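Conserved exported protein (PDB 3CLW) is of unknown function but probably hydrolyses O-glycosidic bonds in carbohydrates or glycoconjugates. Local coordinates at residues T66-N71 against Q111-A116. Sequence-based numbering, arbitrary orientation.
Sequences TNWRVN and QWFMKA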
loop_
_atom_site.group_PDB
_atom_site.type_symbol
_atom_site.label_atom_id
_atom_site.label_comp_id
_atom_site.label_asym_id
_atom_site.label_seq_id
_atom_site.Cartn_x
_atom_site.Cartn_y
_atom_site.Cartn_z
ATOM N N THR A 66 6.290 -2.244 7.371
ATOM C CA THR A 66 7.362 -1.327 7.650
ATOM C C THR A 66 7.035 0.115 7.294
ATOM O O THR A 66 7.914 0.978 7.347
ATOM C CB THR A 66 8.678 -1.800 6.959
ATOM O OG1 THR A 66 8.381 -2.231 5.639
ATOM C CG2 THR A 66 9.292 -2.962 7.727
ATOM N N ASN A 67 5.790 0.362 6.905
ATOM C CA ASN A 67 5.193 1.695 6.854
ATOM C C ASN A 67 3.748 1.497 7.316
ATOM O O ASN A 67 3.247 0.351 7.305
ATOM C CB ASN A 67 5.248 2.286 5.436
ATOM C CG ASN A 67 4.544 3.657 5.323
ATOM O OD1 ASN A 67 5.014 4.673 5.844
ATOM N ND2 ASN A 67 3.434 3.683 4.626
ATOM N N TRP A 68 3.097 2.573 7.755
ATOM C CA TRP A 68 1.661 2.530 8.141
ATOM C C TRP A 68 1.001 3.796 7.619
ATOM O O TRP A 68 1.525 4.896 7.842
ATOM C CB TRP A 68 1.498 2.440 9.664
ATOM C CG TRP A 68 0.056 2.320 10.216
ATOM C CD1 TRP A 68 -0.562 3.169 11.113
ATOM C CD2 TRP A 68 -0.880 1.271 9.953
ATOM N NE1 TRP A 68 -1.818 2.713 11.424
ATOM C CE2 TRP A 68 -2.043 1.543 10.728
ATOM C CE3 TRP A 68 -0.859 0.129 9.129
ATOM C CZ2 TRP A 68 -3.193 0.722 10.677
ATOM C CZ3 TRP A 68 -2.001 -0.700 9.087
ATOM C CH2 TRP A 68 -3.153 -0.391 9.860
ATOM N N ARG A 69 -0.100 3.643 6.884
ATOM C CA ARG A 69 -0.751 4.815 6.308
ATOM C C ARG A 69 -1.907 5.292 7.214
ATOM O O ARG A 69 -2.865 4.549 7.460
ATOM C CB ARG A 69 -1.241 4.551 4.884
ATOM C CG ARG A 69 -0.145 4.189 3.862
ATOM C CD ARG A 69 -0.737 3.755 2.504
ATOM N NE ARG A 69 -1.643 4.769 1.951
ATOM C CZ ARG A 69 -1.298 5.703 1.056
ATOM N NH1 ARG A 69 -0.061 5.771 0.546
ATOM N NH2 ARG A 69 -2.217 6.566 0.655
ATOM N N VAL A 70 -1.793 6.529 7.702
ATOM C CA VAL A 70 -2.773 7.135 8.594
ATOM C C VAL A 70 -3.688 8.140 7.847
ATOM O O VAL A 70 -3.208 9.103 7.228
ATOM C CB VAL A 70 -2.049 7.798 9.801
ATOM C CG1 VAL A 70 -3.038 8.557 10.720
ATOM C CG2 VAL A 70 -1.288 6.744 10.564
ATOM N N ASN A 71 -4.992 7.894 7.906
ATOM C CA ASN A 71 -5.995 8.776 7.316
ATOM C C ASN A 71 -6.268 9.971 8.226
ATOM O O ASN A 71 -6.984 9.866 9.231
ATOM C CB ASN A 71 -7.316 8.007 7.061
ATOM C CG ASN A 71 -8.355 8.839 6.278
ATOM O OD1 ASN A 71 -9.547 8.616 6.401
ATOM N ND2 ASN A 71 -7.902 9.795 5.500
ATOM N N GLN A 111 -4.682 6.935 16.728
ATOM C CA GLN A 111 -3.474 7.234 17.497
ATOM C C GLN A 111 -3.033 6.043 18.330
ATOM O O GLN A 111 -1.847 5.827 18.491
ATOM C CB GLN A 111 -3.635 8.464 18.379
ATOM C CG GLN A 111 -3.897 9.782 17.606
ATOM C CD GLN A 111 -3.967 10.955 18.540
ATOM O OE1 GLN A 111 -3.075 11.161 19.350
ATOM N NE2 GLN A 111 -5.029 11.711 18.465
ATOM N N TRP A 112 -3.983 5.262 18.844
ATOM C CA TRP A 112 -3.653 4.000 19.516
ATOM C C TRP A 112 -2.821 3.098 18.583
ATOM O O TRP A 112 -1.830 2.547 19.002
ATOM C CB TRP A 112 -4.919 3.239 20.029
ATOM C CG TRP A 112 -4.498 2.044 20.798
ATOM C CD1 TRP A 112 -4.190 1.996 22.144
ATOM C CD2 TRP A 112 -4.228 0.739 20.277
ATOM N NE1 TRP A 112 -3.758 0.731 22.484
ATOM C CE2 TRP A 112 -3.772 -0.058 21.359
ATOM C CE3 TRP A 112 -4.322 0.161 19.001
ATOM C CZ2 TRP A 112 -3.432 -1.412 21.204
ATOM C CZ3 TRP A 112 -4.005 -1.174 18.855
ATOM C CH2 TRP A 112 -3.529 -1.938 19.952
ATOM N N PHE A 113 -3.280 2.917 17.344
ATOM C CA PHE A 113 -2.555 2.132 16.329
ATOM C C PHE A 113 -1.147 2.638 16.036
ATOM O O PHE A 113 -0.211 1.846 15.918
ATOM C CB PHE A 113 -3.360 1.983 15.033
ATOM C CG PHE A 113 -4.222 0.803 15.037
ATOM C CD1 PHE A 113 -5.530 0.882 15.524
ATOM C CD2 PHE A 113 -3.717 -0.415 14.639
ATOM C CE1 PHE A 113 -6.318 -0.244 15.602
ATOM C CE2 PHE A 113 -4.498 -1.540 14.698
ATOM C CZ PHE A 113 -5.805 -1.457 15.184
ATOM N N MET A 114 -0.988 3.954 15.935
ATOM C CA MET A 114 0.376 4.552 15.833
ATOM C C MET A 114 1.248 4.120 17.004
ATOM O O MET A 114 2.373 3.664 16.812
ATOM C CB MET A 114 0.308 6.078 15.718
ATOM C CG MET A 114 -0.416 6.588 14.439
ATOM S SD MET A 114 -0.601 8.393 14.316
ATOM C CE MET A 114 1.115 8.858 14.140
ATOM N N LYS A 115 0.729 4.268 18.221
ATOM C CA LYS A 115 1.464 3.898 19.419
ATOM C C LYS A 115 1.809 2.403 19.460
ATOM O O LYS A 115 2.903 2.042 19.825
ATOM C CB LYS A 115 0.750 4.361 20.705
ATOM N N ALA A 116 0.885 1.557 19.027
ATOM C CA ALA A 116 1.083 0.101 19.006
ATOM C C ALA A 116 2.142 -0.324 17.999
ATOM O O ALA A 116 2.917 -1.248 18.263
ATOM C CB ALA A 116 -0.217 -0.605 18.702
#
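Trp68 and Phe113 meet obliquely, indole against benzyl group, in an example of how a barrel strand and its covering helix share a buried apolar seam. The nitrogen end of the indole comes nearest the base of the phenylalanine side chain, Trp68 NE1 lying 4.0 Å from Phe113 CB, while further along Trp68 CZ2 lies 4.2 Å from Phe113 CD2. The indole is carried out to the helix because its CG stands anti to the backbone N (chi1 -177°). Strand 68-71 pairs in parallel with strand 125-128, and helix 108-119 precedes that second strand, an arrangement in keeping with the beta-alpha-beta units of the TIM barrel to which this family belongs. As in any extended strand, side chains alternate: Trp68 and Val70 point to the helix, whereas Arg69 starts off on the other side, where it forms a salt bridge with Glu231. Val70 makes the second meeting, crossing Met114 at about a right angle. Its CG2 methyl, the branch beside the backbone N, comes 4.0 Å from Met114 CG and 4.2 Å from Met114 SD. The bend of the thioether chain at chi3 (67°) leaves CE farther from that methyl than the sulfur is. Phe125 of the neighbouring strand touches both Trp68 and Met114, and Ile45 of helix 39-50 packs on Phe113.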